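Local structure of periplasmic binding protein (Veillonella parvula, 4MO9) at residues V42-G47 with V123-Q128; V185-D190 with F339-P344; H84-A87 with L92-I95; I260-S265 with Q297-L302. The protein probably captures an iron-siderophore or similar solute outside the inner membrane and hands it to an ABC importer, as other TroA-like binding proteins do. One frame throughout, in Å; residues are numbered along the deposited sequence.

Contact 1 (V42-G47 with V123-Q128); sequences VLQWSG and VDLKDQ
L125 reaches W45 with both of its methyl groups. CD2 sits over the five-membered ring in a CH-pi contact, 3.9 Å from the centroid and only 15° off the ring normal. The other branch runs along the indole: CD1 lies 3.8 Å from CZ2 of W45, and the leucine CB comes to 4.0 Å from the same CZ2. With CG of L125 anti to its backbone N (chi1 -174°), both methyls are carried out from the helix toward the indole. At the far end of the six-membered ring, D124 touches with its CB, 3.9 Å from W45 CZ3, while its carboxylate plane stands nearly perpendicular to the indole, at 85°. No hydrogen bond joins the two segments.

Residues 42-47 follow strand 41-42 and helix 123-132 follows strand 118-122, neighbours in a parallel sheet, so the loop and the helix start meet beyond the C-terminal ends of the two strands. W45 also touches the bound trimethylamine oxide there, consistent with the ligand cleft of this fold. Replacing W45 by a serine is likely to leave the L125 methyls without their aromatic partner and to open a gap beside the ligand.

Further out, the H150 ring meets W45 at a steep angle and is touched by D124 as well, while P122 packs against the indole from the end of the strand. Next in the chain, S46 OG hydrogen-bonds D71 OD1, and the S46 carbonyl oxygen accepts a bond from OG of S73, another pocket residue.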
loop_
_atom_site.group_PDB
_atom_site.type_symbol
_atom_site.label_atom_id
_atom_site.label_comp_id
_atom_site.label_asym_id
_atom_site.label_seq_id
_atom_site.Cartn_x
_atom_site.Cartn_y
_atom_site.Cartn_z
ATOM N N VAL A 42 -2.489 -11.810 -16.045
ATOM C CA VAL A 42 -3.380 -10.644 -16.139
ATOM C C VAL A 42 -3.373 -9.923 -14.791
ATOM O O VAL A 42 -3.730 -10.507 -13.761
ATOM C CB VAL A 42 -4.834 -11.032 -16.506
ATOM C CG1 VAL A 42 -5.759 -9.824 -16.397
ATOM C CG2 VAL A 42 -4.901 -11.623 -17.911
ATOM N N LEU A 43 -2.946 -8.664 -14.792
ATOM C CA LEU A 43 -2.857 -7.877 -13.559
ATOM C C LEU A 43 -4.194 -7.289 -13.135
ATOM O O LEU A 43 -5.006 -6.887 -13.976
ATOM C CB LEU A 43 -1.878 -6.720 -13.753
ATOM C CG LEU A 43 -0.458 -7.105 -14.156
ATOM C CD1 LEU A 43 0.363 -5.842 -14.469
ATOM C CD2 LEU A 43 0.191 -7.920 -13.044
ATOM N N GLN A 44 -4.407 -7.215 -11.822
ATOM C CA GLN A 44 -5.494 -6.443 -11.236
ATOM C C GLN A 44 -4.942 -5.660 -10.048
ATOM O O GLN A 44 -3.976 -6.109 -9.400
ATOM C CB GLN A 44 -6.622 -7.357 -10.754
ATOM C CG GLN A 44 -7.392 -8.035 -11.857
ATOM C CD GLN A 44 -8.269 -7.069 -12.638
ATOM O OE1 GLN A 44 -7.972 -6.737 -13.790
ATOM N NE2 GLN A 44 -9.360 -6.638 -12.032
ATOM N N TRP A 45 -5.562 -4.513 -9.773
ATOM C CA TRP A 45 -5.200 -3.628 -8.647
ATOM C C TRP A 45 -3.701 -3.300 -8.550
ATOM O O TRP A 45 -3.125 -3.323 -7.458
ATOM C CB TRP A 45 -5.692 -4.223 -7.315
ATOM C CG TRP A 45 -7.168 -4.080 -7.113
ATOM C CD1 TRP A 45 -8.104 -3.743 -8.065
ATOM C CD2 TRP A 45 -7.892 -4.259 -5.883
ATOM N NE1 TRP A 45 -9.364 -3.697 -7.488
ATOM C CE2 TRP A 45 -9.257 -4.013 -6.157
ATOM C CE3 TRP A 45 -7.515 -4.598 -4.577
ATOM C CZ2 TRP A 45 -10.249 -4.091 -5.164
ATOM C CZ3 TRP A 45 -8.502 -4.677 -3.593
ATOM C CH2 TRP A 45 -9.853 -4.423 -3.896
ATOM N N SER A 46 -3.074 -2.977 -9.679
ATOM C CA SER A 46 -1.653 -2.638 -9.676
ATOM C C SER A 46 -1.361 -1.419 -8.798
ATOM O O SER A 46 -2.031 -0.382 -8.900
ATOM C CB SER A 46 -1.132 -2.440 -11.102
ATOM O OG SER A 46 -1.176 -3.680 -11.791
ATOM N N GLY A 47 -0.376 -1.561 -7.914
ATOM C CA GLY A 47 -0.027 -0.487 -7.006
ATOM C C GLY A 47 -0.991 -0.381 -5.842
ATOM O O GLY A 47 -0.893 0.560 -5.038
ATOM N N VAL A 123 -7.810 -10.891 -1.908
ATOM C CA VAL A 123 -8.976 -11.357 -1.154
ATOM C C VAL A 123 -10.085 -10.304 -1.076
ATOM O O VAL A 123 -11.273 -10.632 -1.149
ATOM C CB VAL A 123 -8.558 -11.838 0.259
ATOM C CG1 VAL A 123 -9.760 -11.953 1.189
ATOM C CG2 VAL A 123 -7.815 -13.182 0.158
ATOM N N ASP A 124 -9.710 -9.034 -0.929
ATOM C CA ASP A 124 -10.713 -7.963 -0.875
ATOM C C ASP A 124 -11.506 -7.851 -2.185
ATOM O O ASP A 124 -12.570 -7.228 -2.229
ATOM C CB ASP A 124 -10.050 -6.622 -0.528
ATOM C CG ASP A 124 -9.807 -6.457 0.970
ATOM O OD1 ASP A 124 -9.908 -7.467 1.710
ATOM O OD2 ASP A 124 -9.517 -5.314 1.411
ATOM N N LEU A 125 -10.981 -8.463 -3.244
ATOM C CA LEU A 125 -11.611 -8.446 -4.563
ATOM C C LEU A 125 -12.228 -9.820 -4.912
ATOM O O LEU A 125 -12.931 -9.967 -5.921
ATOM C CB LEU A 125 -10.564 -8.033 -5.620
ATOM C CG LEU A 125 -10.998 -7.807 -7.076
ATOM C CD1 LEU A 125 -12.090 -6.755 -7.177
ATOM C CD2 LEU A 125 -9.794 -7.398 -7.923
ATOM N N LYS A 126 -11.987 -10.815 -4.053
ATOM C CA LYS A 126 -12.420 -12.203 -4.298
ATOM C C LYS A 126 -13.932 -12.393 -4.509
ATOM O O LYS A 126 -14.353 -13.066 -5.466
ATOM C CB LYS A 126 -11.924 -13.118 -3.163
ATOM C CG LYS A 126 -12.435 -14.590 -3.206
ATOM C CD LYS A 126 -11.607 -15.454 -2.246
ATOM C CE LYS A 126 -12.138 -16.884 -2.114
ATOM N NZ LYS A 126 -13.465 -16.956 -1.459
ATOM N N ASP A 127 -14.750 -11.815 -3.632
ATOM C CA ASP A 127 -16.197 -11.976 -3.759
ATOM C C ASP A 127 -16.696 -11.480 -5.112
ATOM O O ASP A 127 -17.438 -12.183 -5.810
ATOM C CB ASP A 127 -16.934 -11.264 -2.619
ATOM C CG ASP A 127 -16.747 -11.960 -1.284
ATOM O OD1 ASP A 127 -16.539 -13.195 -1.279
ATOM O OD2 ASP A 127 -16.816 -11.275 -0.243
ATOM N N GLN A 128 -16.277 -10.278 -5.491
ATOM C CA GLN A 128 -16.674 -9.709 -6.772
ATOM C C GLN A 128 -16.143 -10.561 -7.933
ATOM O O GLN A 128 -16.860 -10.824 -8.895
ATOM C CB GLN A 128 -16.161 -8.279 -6.905
ATOM C CG GLN A 128 -16.790 -7.522 -8.046
ATOM C CD GLN A 128 -18.228 -7.146 -7.752
ATOM O OE1 GLN A 128 -19.072 -7.078 -8.653
ATOM N NE2 GLN A 128 -18.518 -6.900 -6.480
#

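Contact 2 (V185-D190 with F339-P344); sequences VTRVLD and FKDVDP
The F339 ring turns its edge to helix 171-194: CE1 lies 4.0 Å from CA of V188, which sits close to the ring plane, and CZ is 4.1 Å from the V188 carbonyl oxygen. The methyl CG2 of V188 is a little farther off, 4.3 Å from CE1 of F339. A second flat group, the R187 guanidinium, has D341 OD2 at 4.5 Å from its NE, well out of the plane, so no N-H points at the oxygen; the D341 carboxylate instead makes its salt bridge through OD1 to R191, one helical turn farther along.

R187 touches the loop with its aliphatic part. Its chain stays extended to CD, then bends at chi3 (-69°), and CD rests 3.8 Å from CG2 of V342, the two side chains lying alongside with their ends pointing opposite ways.

F339 to V342 form a type I turn closed by V342 N to F339 O at 3.2 Å, and K332 of helix 324-334 hydrogen-bonds the carbonyl oxygens of both residues. Since no hydrogen bond or salt bridge joins the two segments, dispersion between carbon atoms carries the contact, and the R187-D341 attraction, long and undirected, is likely to add only a modest electrostatic bias at its rim.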
loop_
_atom_site.group_PDB
_atom_site.type_symbol
_atom_site.label_atom_id
_atom_site.label_comp_id
_atom_site.label_asym_id
_atom_site.label_seq_id
_atom_site.Cartn_x
_atom_site.Cartn_y
_atom_site.Cartn_z
ATOM N N VAL A 185 9.189 -6.269 9.972
ATOM C CA VAL A 185 7.897 -6.216 10.637
ATOM C C VAL A 185 7.946 -6.909 12.004
ATOM O O VAL A 185 7.357 -6.410 12.971
ATOM C CB VAL A 185 6.776 -6.743 9.740
ATOM C CG1 VAL A 185 5.476 -6.911 10.524
ATOM C CG2 VAL A 185 6.571 -5.782 8.583
ATOM N N THR A 186 8.683 -8.020 12.110
ATOM C CA THR A 186 8.796 -8.700 13.404
ATOM C C THR A 186 9.557 -7.885 14.437
ATOM O O THR A 186 9.204 -7.921 15.617
ATOM C CB THR A 186 9.403 -10.131 13.308
ATOM O OG1 THR A 186 10.741 -10.058 12.794
ATOM C CG2 THR A 186 8.539 -11.018 12.414
ATOM N N ARG A 187 10.605 -7.165 14.020
ATOM C CA ARG A 187 11.323 -6.282 14.939
ATOM C C ARG A 187 10.341 -5.269 15.528
ATOM O O ARG A 187 10.305 -5.062 16.748
ATOM C CB ARG A 187 12.471 -5.538 14.230
ATOM C CG ARG A 187 13.258 -4.583 15.132
ATOM C CD ARG A 187 14.339 -3.793 14.370
ATOM N NE ARG A 187 15.447 -4.646 13.932
ATOM C CZ ARG A 187 15.610 -5.092 12.686
ATOM N NH1 ARG A 187 14.741 -4.766 11.729
ATOM N NH2 ARG A 187 16.651 -5.874 12.399
ATOM N N VAL A 188 9.542 -4.655 14.664
ATOM C CA VAL A 188 8.526 -3.688 15.095
ATOM C C VAL A 188 7.486 -4.309 16.030
ATOM O O VAL A 188 7.278 -3.816 17.149
ATOM C CB VAL A 188 7.799 -3.041 13.893
ATOM C CG1 VAL A 188 6.585 -2.228 14.368
ATOM C CG2 VAL A 188 8.756 -2.153 13.091
ATOM N N LEU A 189 6.845 -5.388 15.586
ATOM C CA LEU A 189 5.750 -5.979 16.351
ATOM C C LEU A 189 6.227 -6.545 17.688
ATOM O O LEU A 189 5.556 -6.376 18.707
ATOM C CB LEU A 189 5.002 -7.036 15.528
ATOM C CG LEU A 189 4.265 -6.522 14.289
ATOM C CD1 LEU A 189 3.629 -7.656 13.518
ATOM C CD2 LEU A 189 3.205 -5.505 14.683
ATOM N N ASP A 190 7.387 -7.202 17.696
ATOM C CA ASP A 190 7.952 -7.706 18.949
ATOM C C ASP A 190 8.250 -6.579 19.922
ATOM O O ASP A 190 7.898 -6.648 21.105
ATOM C CB ASP A 190 9.260 -8.454 18.715
ATOM C CG ASP A 190 9.781 -9.105 19.977
ATOM O OD1 ASP A 190 8.994 -9.816 20.644
ATOM O OD2 ASP A 190 10.966 -8.899 20.326
ATOM N N PHE A 339 13.178 3.254 18.806
ATOM C CA PHE A 339 13.402 2.852 17.419
ATOM C C PHE A 339 14.478 3.663 16.687
ATOM O O PHE A 339 14.344 3.932 15.485
ATOM C CB PHE A 339 12.080 2.869 16.640
ATOM C CG PHE A 339 11.144 1.743 17.008
ATOM C CD1 PHE A 339 11.213 0.529 16.351
ATOM C CD2 PHE A 339 10.204 1.903 18.019
ATOM C CE1 PHE A 339 10.351 -0.522 16.689
ATOM C CE2 PHE A 339 9.339 0.871 18.370
ATOM C CZ PHE A 339 9.411 -0.350 17.699
ATOM N N LYS A 340 15.551 4.011 17.402
ATOM C CA LYS A 340 16.670 4.751 16.816
ATOM C C LYS A 340 17.421 3.905 15.800
ATOM O O LYS A 340 18.101 4.439 14.918
ATOM C CB LYS A 340 17.648 5.233 17.896
ATOM C CG LYS A 340 17.009 6.085 18.977
ATOM C CD LYS A 340 18.047 6.807 19.838
ATOM C CE LYS A 340 18.670 7.983 19.088
ATOM N NZ LYS A 340 19.372 8.941 20.002
ATOM N N ASP A 341 17.296 2.586 15.926
ATOM C CA ASP A 341 18.002 1.662 15.047
ATOM C C ASP A 341 17.189 1.343 13.795
ATOM O O ASP A 341 17.571 0.477 12.989
ATOM C CB ASP A 341 18.351 0.372 15.806
ATOM C CG ASP A 341 17.119 -0.354 16.333
ATOM O OD1 ASP A 341 16.036 0.262 16.392
ATOM O OD2 ASP A 341 17.232 -1.548 16.694
ATOM N N VAL A 342 16.066 2.033 13.627
ATOM C CA VAL A 342 15.204 1.805 12.471
ATOM C C VAL A 342 15.118 3.052 11.587
ATOM O O VAL A 342 14.966 4.155 12.096
ATOM C CB VAL A 342 13.799 1.344 12.925
ATOM C CG1 VAL A 342 12.779 1.543 11.832
ATOM C CG2 VAL A 342 13.841 -0.127 13.356
ATOM N N ASP A 343 15.228 2.875 10.270
ATOM C CA ASP A 343 15.148 3.996 9.325
ATOM C C ASP A 343 14.161 3.672 8.203
ATOM O O ASP A 343 14.527 3.028 7.209
ATOM C CB ASP A 343 16.533 4.297 8.743
ATOM C CG ASP A 343 16.561 5.577 7.910
ATOM O OD1 ASP A 343 15.515 5.974 7.344
ATOM O OD2 ASP A 343 17.646 6.187 7.811
ATOM N N PRO A 344 12.908 4.127 8.354
ATOM C CA PRO A 344 11.822 3.736 7.446
ATOM C C PRO A 344 12.069 4.207 6.014
ATOM O O PRO A 344 11.733 3.479 5.070
ATOM C CB PRO A 344 10.582 4.407 8.057
ATOM C CG PRO A 344 10.974 4.718 9.494
ATOM C CD PRO A 344 12.444 5.004 9.443
#

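Contact 3 (H84-A87 with L92-I95); sequences HFTA and LAKI
Apolar contacts between F85, T86, L92 and A93 make up the whole of this junction between helix 79-88 and the short 3-10 segment that follows it. The methyl CD1 of L92 comes up to CB of F85 at 4.1 Å, meeting the root of the phenylalanine, whose ring extends from CB in another direction. It gets there because the leucine chain is stretched out, with CD1 anti to CA (chi2 179°). Beside it, the T86 methyl faces two neighbours at once: CG2 is 4.2 Å from CB of L92 and 4.2 Å from CB of A93. The torsion of T86 sorts its two branches, since with OG1 at chi1 56° the methyl falls anti to the carbonyl carbon and can face the returning chain. L92 also touches M70.

As for polar interactions, no hydrogen bond crosses between the segments. T86 OG1 finds its partner within its own helix, the carbonyl oxygen of W82, with a weaker bond to that of K83.

Aromatic stacking enters from outside the two segments: the F85 ring stacks on F358, which L92 also touches.

The chain turns back after the helix end, bringing the CA atoms of T86 and L92 to 5.9 Å from each other. The turn belongs to the long connection, part helix and part loop, that leads from strand 67-69 to strand 118-122 of the same parallel sheet, and connections of this kind, packed beside a parallel sheet, are consistent with an alpha/beta lobe of a periplasmic binding protein.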
loop_
_atom_site.group_PDB
_atom_site.type_symbol
_atom_site.label_atom_id
_atom_site.label_comp_id
_atom_site.label_asym_id
_atom_site.label_seq_id
_atom_site.Cartn_x
_atom_site.Cartn_y
_atom_site.Cartn_z
ATOM N N HIS A 84 6.658 7.395 -14.107
ATOM C CA HIS A 84 8.008 7.058 -13.690
ATOM C C HIS A 84 8.381 5.669 -14.209
ATOM O O HIS A 84 9.454 5.466 -14.789
ATOM C CB HIS A 84 8.094 7.087 -12.165
ATOM C CG HIS A 84 9.478 6.909 -11.635
ATOM N ND1 HIS A 84 10.462 7.866 -11.790
ATOM C CD2 HIS A 84 10.052 5.887 -10.954
ATOM C CE1 HIS A 84 11.578 7.439 -11.228
ATOM N NE2 HIS A 84 11.358 6.239 -10.713
ATOM N N PHE A 85 7.472 4.720 -14.019
ATOM C CA PHE A 85 7.751 3.337 -14.367
ATOM C C PHE A 85 7.853 3.167 -15.880
ATOM O O PHE A 85 8.750 2.481 -16.369
ATOM C CB PHE A 85 6.693 2.400 -13.779
ATOM C CG PHE A 85 6.627 2.416 -12.268
ATOM C CD1 PHE A 85 7.621 3.038 -11.512
ATOM C CD2 PHE A 85 5.569 1.800 -11.605
ATOM C CE1 PHE A 85 7.549 3.054 -10.120
ATOM C CE2 PHE A 85 5.491 1.813 -10.212
ATOM C CZ PHE A 85 6.482 2.442 -9.471
ATOM N N THR A 86 6.944 3.797 -16.622
ATOM C CA THR A 86 6.953 3.671 -18.081
ATOM C C THR A 86 8.159 4.379 -18.690
ATOM O O THR A 86 8.682 3.955 -19.721
ATOM C CB THR A 86 5.631 4.155 -18.734
ATOM O OG1 THR A 86 5.345 5.501 -18.343
ATOM C CG2 THR A 86 4.487 3.262 -18.314
ATOM N N ALA A 87 8.615 5.440 -18.037
ATOM C CA ALA A 87 9.804 6.151 -18.495
ATOM C C ALA A 87 11.007 5.216 -18.476
ATOM O O ALA A 87 11.833 5.232 -19.394
ATOM C CB ALA A 87 10.068 7.372 -17.629
ATOM N N LEU A 92 6.044 -1.453 -20.721
ATOM C CA LEU A 92 4.853 -1.595 -19.887
ATOM C C LEU A 92 3.630 -0.986 -20.570
ATOM O O LEU A 92 2.508 -1.489 -20.424
ATOM C CB LEU A 92 5.064 -0.935 -18.518
ATOM C CG LEU A 92 5.979 -1.629 -17.509
ATOM C CD1 LEU A 92 6.067 -0.805 -16.228
ATOM C CD2 LEU A 92 5.472 -3.042 -17.194
ATOM N N ALA A 93 3.857 0.093 -21.319
ATOM C CA ALA A 93 2.774 0.819 -21.981
ATOM C C ALA A 93 2.359 0.158 -23.297
ATOM O O ALA A 93 1.419 0.617 -23.960
ATOM C CB ALA A 93 3.178 2.270 -22.212
ATOM N N LYS A 94 3.059 -0.915 -23.668
ATOM C CA LYS A 94 2.752 -1.663 -24.890
ATOM C C LYS A 94 1.923 -2.921 -24.611
ATOM O O LYS A 94 1.430 -3.556 -25.541
ATOM C CB LYS A 94 4.042 -2.080 -25.604
ATOM C CG LYS A 94 4.915 -0.952 -26.132
ATOM C CD LYS A 94 6.079 -1.547 -26.920
ATOM C CE LYS A 94 7.117 -0.507 -27.323
ATOM N NZ LYS A 94 8.293 -1.162 -27.982
ATOM N N ILE A 95 1.788 -3.294 -23.342
ATOM C CA ILE A 95 1.028 -4.485 -22.978
ATOM C C ILE A 95 -0.468 -4.209 -23.146
ATOM O O ILE A 95 -0.956 -3.166 -22.707
ATOM C CB ILE A 95 1.318 -4.906 -21.514
ATOM C CG1 ILE A 95 2.817 -5.185 -21.317
ATOM C CG2 ILE A 95 0.489 -6.126 -21.122
ATOM C CD1 ILE A 95 3.225 -5.325 -19.841
#

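Contact 4 (I260-S265 with Q297-L302)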
loop_
_atom_site.group_PDB
_atom_site.type_symbol
_atom_site.label_atom_id
_atom_site.label_comp_id
_atom_site.label_asym_id
_atom_site.label_seq_id
_atom_site.Cartn_x
_atom_site.Cartn_y
_atom_site.Cartn_z
ATOM N N ILE A 260 -0.531 13.976 15.236
ATOM C CA ILE A 260 -1.414 14.079 14.071
ATOM C C ILE A 260 -0.621 13.549 12.881
ATOM O O ILE A 260 0.561 13.883 12.722
ATOM C CB ILE A 260 -1.824 15.552 13.788
ATOM C CG1 ILE A 260 -2.811 16.071 14.843
ATOM C CG2 ILE A 260 -2.450 15.688 12.396
ATOM C CD1 ILE A 260 -3.101 17.603 14.734
HETATM N N MSE A 261 -1.242 12.713 12.055
HETATM C CA MSE A 261 -0.593 12.273 10.828
HETATM C C MSE A 261 -1.559 12.446 9.664
HETATM O O MSE A 261 -2.671 11.893 9.690
HETATM C CB MSE A 261 -0.131 10.817 10.945
HETATM C CG MSE A 261 0.851 10.417 9.852
HETATM SE SE MSE A 261 1.420 8.553 9.989
HETATM C CE MSE A 261 1.965 8.635 11.871
ATOM N N ILE A 262 -1.151 13.243 8.674
ATOM C CA ILE A 262 -1.967 13.508 7.487
ATOM C C ILE A 262 -1.401 12.741 6.295
ATOM O O ILE A 262 -0.258 12.981 5.904
ATOM C CB ILE A 262 -1.962 15.009 7.119
ATOM C CG1 ILE A 262 -2.327 15.878 8.330
ATOM C CG2 ILE A 262 -2.897 15.271 5.936
ATOM C CD1 ILE A 262 -3.751 15.687 8.824
HETATM N N MSE A 263 -2.181 11.840 5.701
HETATM C CA MSE A 263 -1.646 11.009 4.617
HETATM C C MSE A 263 -1.564 11.786 3.291
HETATM O O MSE A 263 -2.487 12.534 2.931
HETATM C CB MSE A 263 -2.455 9.714 4.463
HETATM C CG MSE A 263 -2.675 8.966 5.787
HETATM SE SE MSE A 263 -1.051 8.671 6.838
HETATM C CE MSE A 263 -1.965 8.233 8.500
ATOM N N GLY A 264 -0.440 11.637 2.590
ATOM C CA GLY A 264 -0.246 12.308 1.318
ATOM C C GLY A 264 -0.169 11.341 0.151
ATOM O O GLY A 264 0.062 10.140 0.333
ATOM N N SER A 265 -0.390 11.862 -1.056
ATOM C CA SER A 265 -0.324 11.039 -2.258
ATOM C C SER A 265 -0.324 11.945 -3.472
ATOM O O SER A 265 -0.125 13.157 -3.351
ATOM C CB SER A 265 -1.518 10.088 -2.333
ATOM O OG SER A 265 -1.274 9.055 -3.289
ATOM N N GLN A 297 -9.404 25.988 11.859
ATOM C CA GLN A 297 -9.798 26.633 13.108
ATOM C C GLN A 297 -9.282 25.890 14.344
ATOM O O GLN A 297 -9.534 24.698 14.519
ATOM C CB GLN A 297 -11.323 26.796 13.159
ATOM C CG GLN A 297 -11.877 27.281 14.496
ATOM C CD GLN A 297 -13.083 28.192 14.338
ATOM O OE1 GLN A 297 -13.270 28.822 13.295
ATOM N NE2 GLN A 297 -13.904 28.276 15.383
ATOM N N GLY A 298 -8.519 26.594 15.173
ATOM C CA GLY A 298 -8.039 26.039 16.424
ATOM C C GLY A 298 -6.802 25.160 16.350
ATOM O O GLY A 298 -6.201 24.874 17.384
ATOM N N TRP A 299 -6.412 24.721 15.153
ATOM C CA TRP A 299 -5.279 23.792 15.040
ATOM C C TRP A 299 -3.964 24.393 15.540
ATOM O O TRP A 299 -3.112 23.672 16.056
ATOM C CB TRP A 299 -5.119 23.252 13.614
ATOM C CG TRP A 299 -5.996 22.068 13.328
ATOM C CD1 TRP A 299 -7.307 21.920 13.684
ATOM C CD2 TRP A 299 -5.622 20.858 12.654
ATOM N NE1 TRP A 299 -7.776 20.702 13.258
ATOM C CE2 TRP A 299 -6.762 20.025 12.630
ATOM C CE3 TRP A 299 -4.441 20.402 12.060
ATOM C CZ2 TRP A 299 -6.754 18.762 12.037
ATOM C CZ3 TRP A 299 -4.431 19.133 11.473
ATOM C CH2 TRP A 299 -5.583 18.334 11.463
ATOM N N SER A 300 -3.824 25.716 15.415
ATOM C CA SER A 300 -2.628 26.424 15.860
ATOM C C SER A 300 -2.373 26.177 17.337
ATOM O O SER A 300 -1.229 26.215 17.796
ATOM C CB SER A 300 -2.793 27.939 15.639
ATOM O OG SER A 300 -2.009 28.389 14.550
ATOM N N ASP A 301 -3.459 25.946 18.072
ATOM C CA ASP A 301 -3.420 25.794 19.524
ATOM C C ASP A 301 -3.414 24.327 19.931
ATOM O O ASP A 301 -3.435 24.010 21.120
ATOM C CB ASP A 301 -4.634 26.474 20.155
ATOM C CG ASP A 301 -4.658 27.970 19.915
ATOM O OD1 ASP A 301 -3.587 28.608 19.990
ATOM O OD2 ASP A 301 -5.757 28.510 19.657
ATOM N N LEU A 302 -3.410 23.434 18.947
ATOM C CA LEU A 302 -3.384 21.999 19.235
ATOM C C LEU A 302 -2.043 21.566 19.815
ATOM O O LEU A 302 -0.979 21.972 19.327
ATOM C CB LEU A 302 -3.691 21.169 17.978
ATOM C CG LEU A 302 -5.161 21.084 17.557
ATOM C CD1 LEU A 302 -5.336 20.258 16.287
ATOM C CD2 LEU A 302 -6.003 20.515 18.682
#
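W299 O accepts a hydrogen bond from the backbone N of L302 at 2.9 Å, and this bond, with the one from D301 N to G298 O at 3.0 Å, winds residues 299-301 into a 3-10 turn. The turn lies in a beta-alpha-beta crossover: strand 259-263 leads through helix 282-295 to the adjacent parallel strand 310-313. G298 enters it with a positive phi, and L302, directly after it, is the N-cap residue of helix 303-306.

Folded this way, W299 and L302 both point at the strand and meet I260. The isoleucine CD1 lies over the six-membered ring of W299 in a CH-pi contact, 4.2 Å from the centroid and 23° off the normal. CG1 of I260 is anti to the carbonyl carbon (chi1 -72°) and the chain then runs straight on (chi2 172°), which carries CD1 out to the ring. L302 CD1 lies above the same face, 3.5 Å from the ring plane, and is 3.8 Å from the I260 CD1, the two side chains crossing at about a right angle. The beta branch of I260 adds a touch from CG2 to CZ3 of W299. All four touching residues are buried, and no hydrogen bond links the strand to the turn.

T293 of helix 282-295 and Y203 of the neighbouring strand also touch W299, while L289 and F292 of that helix lean on I262. Were W299 a valine, the I260 methyl would probably lose its aromatic face and a hole would open between strand and turn.

I262 and W299 point at each other, and I262 CD1 meets the ring edge, lying near its plane and 4.2 Å from CH2 of W299.

Contacts 2 and 4 are the buried ones, whereas contacts 1 and 3 are only partly so. Contact 3 is nested in the chain loop closed by contact 1, and both belong to the four-stranded parallel sheet and its connections, their centres 20 Å apart. Contact 4 belongs to the five-stranded sheet, on the opposite side of the chain's centre from contact 1, and is nested within the loop that contact 2 closes. Contacts 1 and 4 share a chemistry, a methyl over a tryptophan face, but one borders the ligand and the other packs a crossover. Contact 2 brings a phenylalanine edge and a distant charge pair; contact 3 has aliphatic touches alone.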